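Long-range contacts in ABC transporter substrate-binding protein (Rhizobium radiobacter, PDB 6TFX), which binds a mannityl-opine as a periplasmic solute-binding protein and probably hands it to an ABC transporter for import into the bacterium: residues P20-T25 with R103-G108; F93-A98 with G145-K150; Y34-L39 with R162-F167. One frame throughout, in Å; residues are numbered along the deposited sequence.

Overall arrangement
The three contacts lie in one neighbourhood of the fold and touch one another. In sequence the six segments run 20-25, 34-39, 93-98, 103-108, 145-150 and 162-167, so contact 2 is nested inside the loop closed by contact 3, while contact 1 crosses both. Their centres are about 11 Å (1 and 2), 14 Å (1 and 3) and 10 Å (2 and 3) apart. Helix 26-35 starts after contact 1 and ends in contact 3; helix 88-98 carries contact 2. S104 OG to A98 O and H21 to K97 join contacts 1 and 2, I147 N to G37 O joins 2 and 3, and P20 packs on Y36. Only contact 1 reaches the opine pocket; the others lie away from the annotated sites.

Contact 1 (P20-T25 with R103-G108); sequences PHFATT and RSAFSG. With N72 ((2~{R})-2-[[(3~{R},4~{R},5~{S})-3,4,5,6-tetrakis(oxidanyl)-2-oxidanylidene-hexyl]amino]pentanedioic acid), chain C.
H21 and A105 join two loops of a type 2 periplasmic-binding-protein fold, and an ST turn at S104 shapes the second of them. A105 N donates to H21 O over 2.8 Å, almost straight at 177°. S104 OG, anti to its own backbone N (chi1 172°), accepts from F106 N at 3.0 Å and is also bonded to A98 O at the end of helix 88-98.

The tight part lies around F106, whose buried ring is bordered by carbonyl oxygens. P20 O and A23 O lie in its plane, 3.4 Å from CE2 and 3.3 Å from CZ of F106 respectively, while H21 O comes obliquely to CD2. Such C-H edges are weakly positive, which suits oxygen neighbours. The imidazole of H21 instead turns its ND1 to K97.

The looser side is partly exposed. There F22 lays one ring face over S104 CA, and its CE2 is 3.3 Å from R103 O; the guanidinium of R103 leads away to D100. Past F106 the first loop enters the ligand pocket, T25 capping helix 26-35. T24 OG1 is bonded back to F22 O, and T24 CG2 approaches the ligand carboxylate oxygen OE2 to 3.4 Å.

Contact 2 (F93-A98 with G145-K150); sequences FSLDKA and GFIIPK
F93 and K150 meet where helix 88-98 packs against a loop and the first residue of helix 150-156, joining the two helices in the solute-binding fold away from the ligand. The phenylalanine touches that helix start along much of its length. Its CB rests 3.9 Å from K150 CG. One bond further, CG of F93 is 3.8 Å from the same K150 CG, and CD1 touches that methylene too. CD2 faces K150 CA instead, in a CH-pi contact that puts K150 CA 4.1 Å from the ring centroid and 25° off the normal. At CE2 the partner changes to I148 CD1, also 4.1 Å away and near the plane of the ring, so the ring has backbone carbon over a face and a methyl at its edge. The rest of the K150 chain extends away.

I148 continues the apolar seam. Its CG1 sits between the backbone N and the carbonyl carbon (chi1 74°), and CD1 beyond it lies 4.0 Å from K97 CD, the two side chains crossing at about a right angle. Besides H21, the amino group of K97 has a salt bridge with D19 and a hydrogen bond to R103 O, and K97 makes a cation-pi contact with F153.

Beside this seam S94 OG accepts from I148 N at 2.9 Å, with 157° at the hydrogen. The same hydroxyl is bonded to D90 O one helical turn earlier, and D90 OD1 takes K150 N. Since a carbonyl oxygen can only accept, S94 must give its proton to D90 O; the buried hydroxyl thereby satisfies a loop N-H with its oxygen while remaining anchored to its own helix.

Contact 3 (Y34-L39 with R162-F167); sequences YIYGAL and RRPVGF
I35, ending helix 26-35, sets its CD1 4.1 Å from P164 CG, the side chains crossing at about a right angle. Its carbonyl oxygen receives a CA-H...O contact from G166, with I35 O and G166 CA 3.5 Å apart. Q80 bonds to both sides, NE2 to I35 O and OE1 to G166 N.

At Y36 the chain leaves helical geometry. The phenol likewise crosses P164 at about a right angle: CD1 is 3.6 Å from G166 CA, CE1 is 3.3 Å from V165 O, and OH reaches P164 CB at 3.1 Å while bonded to L18 O. V165 O, buried here, has no polar partner in the model.

G37 follows, against the tip of F167. F167 CG lies between its backbone N and carbonyl carbon (chi1 61°), and the ring beyond it reaches back, CE1 3.5 Å from G37 CA, with G37 N over one face toward the rim. A water accepts from both G37 N (2.9 Å) and F167 N (3.0 Å). A38 brings its O to the ring edge, in plane.

Leaving its helix, the chain becomes a buried connection, bonded onward to I147 and L56, within the type 2 periplasmic-binding-protein fold of this family 5 protein.

Contact 1 (P20-T25 with R103-G108)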
loop_
_atom_site.group_PDB
_atom_site.type_symbol
_atom_site.label_atom_id
_atom_site.label_comp_id
_atom_site.label_asym_id
_atom_site.label_seq_id
_atom_site.Cartn_x
_atom_site.Cartn_y
_atom_site.Cartn_z
ATOM N N PRO A 20 -1.542 9.320 9.536
ATOM C CA PRO A 20 -2.070 8.172 8.794
ATOM C C PRO A 20 -2.855 8.527 7.548
ATOM O O PRO A 20 -3.022 7.670 6.667
ATOM C CB PRO A 20 -2.966 7.464 9.827
ATOM C CG PRO A 20 -3.319 8.503 10.816
ATOM C CD PRO A 20 -2.102 9.382 10.905
ATOM N N HIS A 21 -3.349 9.786 7.471
ATOM C CA HIS A 21 -4.105 10.192 6.279
ATOM C C HIS A 21 -3.197 10.490 5.075
ATOM O O HIS A 21 -3.715 10.747 3.981
ATOM C CB HIS A 21 -5.029 11.384 6.569
ATOM C CG HIS A 21 -6.006 11.112 7.675
ATOM N ND1 HIS A 21 -6.193 12.008 8.708
ATOM C CD2 HIS A 21 -6.785 10.029 7.891
ATOM C CE1 HIS A 21 -7.085 11.450 9.515
ATOM N NE2 HIS A 21 -7.480 10.269 9.061
ATOM N N PHE A 22 -1.856 10.464 5.279
ATOM C CA PHE A 22 -0.873 10.705 4.216
ATOM C C PHE A 22 0.130 9.573 4.046
ATOM O O PHE A 22 0.729 9.468 2.987
ATOM C CB PHE A 22 -0.128 12.028 4.402
ATOM C CG PHE A 22 -1.029 13.209 4.187
ATOM C CD1 PHE A 22 -1.291 13.680 2.898
ATOM C CD2 PHE A 22 -1.562 13.905 5.272
ATOM C CE1 PHE A 22 -2.125 14.798 2.700
ATOM C CE2 PHE A 22 -2.366 15.040 5.074
ATOM C CZ PHE A 22 -2.638 15.473 3.791
ATOM N N ALA A 23 0.370 8.776 5.101
ATOM C CA ALA A 23 1.396 7.737 5.037
ATOM C C ALA A 23 1.097 6.774 3.890
ATOM O O ALA A 23 0.021 6.171 3.856
ATOM C CB ALA A 23 1.479 7.006 6.371
ATOM N N THR A 24 2.046 6.692 2.930
ATOM C CA THR A 24 1.889 5.928 1.687
ATOM C C THR A 24 2.982 4.900 1.448
ATOM O O THR A 24 2.682 3.803 0.979
ATOM C CB THR A 24 1.815 6.926 0.523
ATOM O OG1 THR A 24 0.710 7.814 0.741
ATOM C CG2 THR A 24 1.684 6.248 -0.838
ATOM N N THR A 25 4.255 5.243 1.760
ATOM C CA THR A 25 5.317 4.262 1.538
ATOM C C THR A 25 5.098 3.080 2.490
ATOM O O THR A 25 4.505 3.249 3.570
ATOM C CB THR A 25 6.693 4.883 1.775
ATOM O OG1 THR A 25 6.817 5.185 3.157
ATOM C CG2 THR A 25 6.935 6.154 0.918
ATOM N N ARG A 103 -6.906 17.581 3.180
ATOM C CA ARG A 103 -6.223 17.140 4.402
ATOM C C ARG A 103 -5.971 15.628 4.440
ATOM O O ARG A 103 -5.684 15.080 5.503
ATOM C CB ARG A 103 -7.056 17.544 5.633
ATOM C CG ARG A 103 -7.284 19.056 5.761
ATOM C CD ARG A 103 -7.980 19.413 7.073
ATOM N NE ARG A 103 -9.381 18.997 7.043
ATOM C CZ ARG A 103 -10.070 18.585 8.107
ATOM N NH1 ARG A 103 -9.495 18.541 9.306
ATOM N NH2 ARG A 103 -11.337 18.210 7.979
ATOM N N SER A 104 -6.054 14.960 3.283
ATOM C CA SER A 104 -5.917 13.515 3.252
ATOM C C SER A 104 -5.532 13.087 1.844
ATOM O O SER A 104 -5.975 13.716 0.874
ATOM C CB SER A 104 -7.273 12.904 3.589
ATOM O OG SER A 104 -7.277 11.498 3.399
ATOM N N ALA A 105 -4.731 12.026 1.738
ATOM C CA ALA A 105 -4.350 11.496 0.427
ATOM C C ALA A 105 -5.354 10.420 0.001
ATOM O O ALA A 105 -5.267 9.914 -1.122
ATOM C CB ALA A 105 -2.951 10.889 0.496
ATOM N N PHE A 106 -6.303 10.066 0.894
ATOM C CA PHE A 106 -7.230 8.952 0.687
ATOM C C PHE A 106 -8.705 9.334 0.685
ATOM O O PHE A 106 -9.570 8.468 0.875
ATOM C CB PHE A 106 -6.941 7.888 1.768
ATOM C CG PHE A 106 -5.472 7.555 1.937
ATOM C CD1 PHE A 106 -4.710 7.108 0.853
ATOM C CD2 PHE A 106 -4.842 7.708 3.169
ATOM C CE1 PHE A 106 -3.345 6.817 1.004
ATOM C CE2 PHE A 106 -3.493 7.367 3.327
ATOM C CZ PHE A 106 -2.743 6.958 2.237
ATOM N N SER A 107 -9.012 10.621 0.446
ATOM C CA SER A 107 -10.383 11.108 0.521
ATOM C C SER A 107 -11.350 10.425 -0.436
ATOM O O SER A 107 -12.505 10.265 -0.078
ATOM C CB SER A 107 -10.449 12.612 0.307
ATOM O OG SER A 107 -10.032 12.949 -1.007
ATOM N N GLY A 108 -10.882 10.044 -1.637
ATOM C CA GLY A 108 -11.767 9.429 -2.631
ATOM C C GLY A 108 -12.420 8.137 -2.162
ATOM O O GLY A 108 -13.560 7.846 -2.534
HETATM O OAB N72 C . 10.113 -5.463 -6.586
HETATM C CAF N72 C . 8.931 -4.644 -6.495
HETATM C CAG N72 C . 8.878 -3.601 -5.329
HETATM O OAC N72 C . 9.822 -3.835 -4.335
HETATM C CAH N72 C . 7.433 -3.287 -4.933
HETATM O OAM N72 C . 6.381 -4.081 -5.329
HETATM C CAI N72 C . 6.757 -3.008 -3.606
HETATM O OAD N72 C . 7.398 -3.709 -2.563
HETATM C CAJ N72 C . 6.472 -1.539 -3.407
HETATM O OAE N72 C . 6.356 -0.814 -4.428
HETATM C CAK N72 C . 6.388 -0.945 -1.972
HETATM N N N72 C . 5.038 -0.548 -1.650
HETATM C CA N72 C . 4.685 0.802 -1.425
HETATM C C N72 C . 5.662 1.877 -1.814
HETATM O O N72 C . 5.827 2.571 -2.894
HETATM C CB N72 C . 3.232 1.033 -1.850
HETATM C CG N72 C . 2.768 2.444 -2.215
HETATM C CD N72 C . 1.278 2.679 -1.952
HETATM O OE1 N72 C . 0.657 2.069 -1.024
HETATM O OE2 N72 C . 0.673 3.509 -2.667
HETATM O OXT N72 C . 6.314 2.031 -0.765
#

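Contact 2 (F93-A98 with G145-K150)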
loop_
_atom_site.group_PDB
_atom_site.type_symbol
_atom_site.label_atom_id
_atom_site.label_comp_id
_atom_site.label_asym_id
_atom_site.label_seq_id
_atom_site.Cartn_x
_atom_site.Cartn_y
_atom_site.Cartn_z
ATOM N N PHE A 93 -13.637 14.142 14.114
ATOM C CA PHE A 93 -12.556 14.942 13.572
ATOM C C PHE A 93 -11.718 14.124 12.567
ATOM O O PHE A 93 -11.410 14.595 11.458
ATOM C CB PHE A 93 -11.661 15.466 14.706
ATOM C CG PHE A 93 -10.411 16.141 14.194
ATOM C CD1 PHE A 93 -10.446 17.457 13.744
ATOM C CD2 PHE A 93 -9.209 15.441 14.107
ATOM C CE1 PHE A 93 -9.292 18.067 13.228
ATOM C CE2 PHE A 93 -8.064 16.047 13.576
ATOM C CZ PHE A 93 -8.119 17.348 13.140
ATOM N N SER A 94 -11.374 12.885 12.956
ATOM C CA SER A 94 -10.505 12.046 12.125
ATOM C C SER A 94 -11.134 11.658 10.805
ATOM O O SER A 94 -10.485 11.801 9.762
ATOM C CB SER A 94 -10.083 10.790 12.873
ATOM O OG SER A 94 -9.380 11.134 14.046
ATOM N N LEU A 95 -12.381 11.147 10.843
ATOM C CA LEU A 95 -13.074 10.715 9.613
ATOM C C LEU A 95 -13.401 11.894 8.722
ATOM O O LEU A 95 -13.281 11.780 7.499
ATOM C CB LEU A 95 -14.320 9.879 9.935
ATOM C CG LEU A 95 -14.004 8.536 10.584
ATOM C CD1 LEU A 95 -15.292 7.771 10.846
ATOM C CD2 LEU A 95 -13.066 7.658 9.684
ATOM N N ASP A 96 -13.708 13.082 9.324
ATOM C CA ASP A 96 -13.941 14.233 8.453
ATOM C C ASP A 96 -12.634 14.665 7.797
ATOM O O ASP A 96 -12.650 15.200 6.683
ATOM C CB ASP A 96 -14.515 15.416 9.242
ATOM C CG ASP A 96 -15.984 15.275 9.584
ATOM O OD1 ASP A 96 -16.657 14.377 8.993
ATOM O OD2 ASP A 96 -16.476 16.070 10.426
ATOM N N LYS A 97 -11.504 14.493 8.509
ATOM C CA LYS A 97 -10.190 14.830 7.948
ATOM C C LYS A 97 -9.871 13.831 6.817
ATOM O O LYS A 97 -9.527 14.256 5.727
ATOM C CB LYS A 97 -9.102 14.791 9.027
ATOM C CG LYS A 97 -7.723 15.196 8.514
ATOM C CD LYS A 97 -6.713 15.211 9.661
ATOM C CE LYS A 97 -5.305 15.495 9.188
ATOM N NZ LYS A 97 -4.808 14.438 8.262
ATOM N N ALA A 98 -10.074 12.521 7.063
ATOM C CA ALA A 98 -9.800 11.466 6.081
ATOM C C ALA A 98 -10.570 11.685 4.776
ATOM O O ALA A 98 -10.036 11.398 3.710
ATOM C CB ALA A 98 -10.186 10.114 6.672
ATOM N N GLY A 145 -8.641 5.065 7.698
ATOM C CA GLY A 145 -9.461 4.588 8.814
ATOM C C GLY A 145 -8.905 4.873 10.202
ATOM O O GLY A 145 -9.644 4.890 11.196
ATOM N N PHE A 146 -7.586 5.096 10.294
ATOM C CA PHE A 146 -6.955 5.302 11.601
ATOM C C PHE A 146 -7.480 6.555 12.276
ATOM O O PHE A 146 -7.680 7.572 11.608
ATOM C CB PHE A 146 -5.455 5.458 11.427
ATOM C CG PHE A 146 -4.757 4.188 10.996
ATOM C CD1 PHE A 146 -4.517 3.163 11.911
ATOM C CD2 PHE A 146 -4.235 4.066 9.713
ATOM C CE1 PHE A 146 -3.794 2.017 11.539
ATOM C CE2 PHE A 146 -3.528 2.907 9.332
ATOM C CZ PHE A 146 -3.317 1.893 10.246
ATOM N N ILE A 147 -7.666 6.481 13.604
ATOM C CA ILE A 147 -8.179 7.604 14.384
ATOM C C ILE A 147 -7.031 8.365 15.036
ATOM O O ILE A 147 -6.157 7.770 15.655
ATOM C CB ILE A 147 -9.233 7.137 15.416
ATOM C CG1 ILE A 147 -10.349 6.286 14.757
ATOM C CG2 ILE A 147 -9.813 8.318 16.227
ATOM C CD1 ILE A 147 -11.143 6.975 13.593
ATOM N N ILE A 148 -7.070 9.689 14.910
ATOM C CA ILE A 148 -6.073 10.573 15.525
ATOM C C ILE A 148 -6.742 11.542 16.536
ATOM O O ILE A 148 -7.964 11.740 16.461
ATOM C CB ILE A 148 -5.201 11.328 14.491
ATOM C CG1 ILE A 148 -5.984 12.477 13.803
ATOM C CG2 ILE A 148 -4.602 10.350 13.472
ATOM C CD1 ILE A 148 -5.157 13.308 12.812
ATOM N N PRO A 149 -5.960 12.158 17.457
ATOM C CA PRO A 149 -6.580 13.027 18.469
ATOM C C PRO A 149 -6.796 14.433 17.941
ATOM O O PRO A 149 -5.865 15.058 17.443
ATOM C CB PRO A 149 -5.594 12.998 19.654
ATOM C CG PRO A 149 -4.410 12.194 19.195
ATOM C CD PRO A 149 -4.513 11.998 17.715
ATOM N N LYS A 150 -8.036 14.923 18.066
ATOM C CA LYS A 150 -8.408 16.269 17.650
ATOM C C LYS A 150 -7.457 17.299 18.270
ATOM O O LYS A 150 -6.895 18.116 17.543
ATOM C CB LYS A 150 -9.856 16.546 18.098
ATOM C CG LYS A 150 -10.464 17.842 17.570
ATOM C CD LYS A 150 -11.895 17.932 18.081
ATOM C CE LYS A 150 -12.691 19.076 17.512
ATOM N NZ LYS A 150 -14.096 19.039 18.016
#

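Contact 3 (Y34-L39 with R162-F167)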
loop_
_atom_site.group_PDB
_atom_site.type_symbol
_atom_site.label_atom_id
_atom_site.label_comp_id
_atom_site.label_asym_id
_atom_site.label_seq_id
_atom_site.Cartn_x
_atom_site.Cartn_y
_atom_site.Cartn_z
ATOM N N TYR A 34 1.692 0.416 13.868
ATOM C CA TYR A 34 2.124 0.079 15.247
ATOM C C TYR A 34 1.643 1.153 16.240
ATOM O O TYR A 34 1.527 0.878 17.434
ATOM C CB TYR A 34 3.658 0.036 15.330
ATOM C CG TYR A 34 4.344 -1.013 14.462
ATOM C CD1 TYR A 34 3.605 -1.938 13.726
ATOM C CD2 TYR A 34 5.722 -0.995 14.276
ATOM C CE1 TYR A 34 4.226 -2.862 12.884
ATOM C CE2 TYR A 34 6.356 -1.924 13.455
ATOM C CZ TYR A 34 5.608 -2.864 12.767
ATOM O OH TYR A 34 6.268 -3.740 11.924
ATOM N N ILE A 35 1.440 2.384 15.750
ATOM C CA ILE A 35 1.100 3.545 16.584
ATOM C C ILE A 35 -0.374 3.762 16.760
ATOM O O ILE A 35 -0.782 4.260 17.812
ATOM C CB ILE A 35 1.745 4.818 15.940
ATOM C CG1 ILE A 35 3.287 4.673 15.814
ATOM C CG2 ILE A 35 1.352 6.136 16.660
ATOM C CD1 ILE A 35 3.910 5.640 14.731
ATOM N N TYR A 36 -1.165 3.536 15.678
ATOM C CA TYR A 36 -2.578 3.865 15.696
ATOM C C TYR A 36 -3.487 2.646 15.655
ATOM O O TYR A 36 -3.075 1.534 15.256
ATOM C CB TYR A 36 -2.898 4.679 14.445
ATOM C CG TYR A 36 -2.154 5.984 14.337
ATOM C CD1 TYR A 36 -2.642 7.136 14.944
ATOM C CD2 TYR A 36 -0.980 6.084 13.592
ATOM C CE1 TYR A 36 -1.969 8.351 14.837
ATOM C CE2 TYR A 36 -0.297 7.293 13.477
ATOM C CZ TYR A 36 -0.811 8.432 14.080
ATOM O OH TYR A 36 -0.181 9.644 13.922
ATOM N N GLY A 37 -4.746 2.917 15.966
ATOM C CA GLY A 37 -5.857 1.978 15.820
ATOM C C GLY A 37 -7.005 2.654 15.085
ATOM O O GLY A 37 -6.890 3.814 14.656
ATOM N N ALA A 38 -8.133 1.956 14.959
ATOM C CA ALA A 38 -9.275 2.504 14.239
ATOM C C ALA A 38 -10.574 2.078 14.948
ATOM O O ALA A 38 -10.522 1.443 16.011
ATOM C CB ALA A 38 -9.238 1.996 12.800
ATOM N N LEU A 39 -11.743 2.393 14.357
ATOM C CA LEU A 39 -13.007 1.914 14.943
ATOM C C LEU A 39 -13.022 0.375 14.969
ATOM O O LEU A 39 -13.429 -0.235 15.958
ATOM C CB LEU A 39 -14.180 2.408 14.110
ATOM C CG LEU A 39 -14.557 3.887 14.333
ATOM C CD1 LEU A 39 -15.536 4.367 13.257
ATOM C CD2 LEU A 39 -15.165 4.096 15.722
ATOM N N ARG A 162 5.755 14.226 12.307
ATOM C CA ARG A 162 7.004 13.743 12.917
ATOM C C ARG A 162 6.871 13.560 14.449
ATOM O O ARG A 162 7.801 13.079 15.091
ATOM C CB ARG A 162 8.203 14.636 12.531
ATOM C CG ARG A 162 8.569 14.532 11.044
ATOM C CD ARG A 162 9.958 15.079 10.721
ATOM N NE ARG A 162 11.027 14.100 10.973
ATOM C CZ ARG A 162 11.483 13.232 10.074
ATOM N NH1 ARG A 162 10.966 13.196 8.851
ATOM N NH2 ARG A 162 12.458 12.389 10.391
ATOM N N ARG A 163 5.694 13.916 15.028
ATOM C CA ARG A 163 5.427 13.766 16.470
ATOM C C ARG A 163 4.019 13.171 16.594
ATOM O O ARG A 163 3.093 13.857 17.056
ATOM C CB ARG A 163 5.527 15.122 17.174
ATOM C CG ARG A 163 6.950 15.681 17.208
ATOM C CD ARG A 163 7.015 17.031 17.907
ATOM N NE ARG A 163 6.559 16.964 19.297
ATOM C CZ ARG A 163 5.732 17.841 19.859
ATOM N NH1 ARG A 163 5.272 18.876 19.163
ATOM N NH2 ARG A 163 5.369 17.700 21.124
ATOM N N PRO A 164 3.814 11.926 16.098
ATOM C CA PRO A 164 2.456 11.365 16.069
ATOM C C PRO A 164 1.947 10.961 17.438
ATOM O O PRO A 164 2.742 10.660 18.344
ATOM C CB PRO A 164 2.611 10.130 15.176
ATOM C CG PRO A 164 4.021 9.682 15.415
ATOM C CD PRO A 164 4.789 10.977 15.505
ATOM N N VAL A 165 0.612 10.905 17.565
ATOM C CA VAL A 165 -0.040 10.485 18.803
ATOM C C VAL A 165 -1.165 9.570 18.392
ATOM O O VAL A 165 -2.051 9.995 17.658
ATOM C CB VAL A 165 -0.617 11.666 19.619
ATOM C CG1 VAL A 165 -1.326 11.159 20.881
ATOM C CG2 VAL A 165 0.469 12.683 19.972
ATOM N N GLY A 166 -1.122 8.321 18.832
ATOM C CA GLY A 166 -2.199 7.371 18.544
ATOM C C GLY A 166 -2.666 6.667 19.804
ATOM O O GLY A 166 -2.277 7.069 20.908
ATOM N N PHE A 167 -3.571 5.679 19.660
ATOM C CA PHE A 167 -3.982 4.873 20.823
ATOM C C PHE A 167 -3.521 3.417 20.666
ATOM O O PHE A 167 -3.890 2.550 21.470
ATOM C CB PHE A 167 -5.488 4.975 21.153
ATOM C CG PHE A 167 -6.437 4.509 20.087
ATOM C CD1 PHE A 167 -6.611 3.154 19.829
ATOM C CD2 PHE A 167 -7.223 5.419 19.396
ATOM C CE1 PHE A 167 -7.517 2.727 18.851
ATOM C CE2 PHE A 167 -8.138 4.993 18.437
ATOM C CZ PHE A 167 -8.257 3.651 18.150
HETATM O O HOH W 1 -5.098 5.556 17.036
#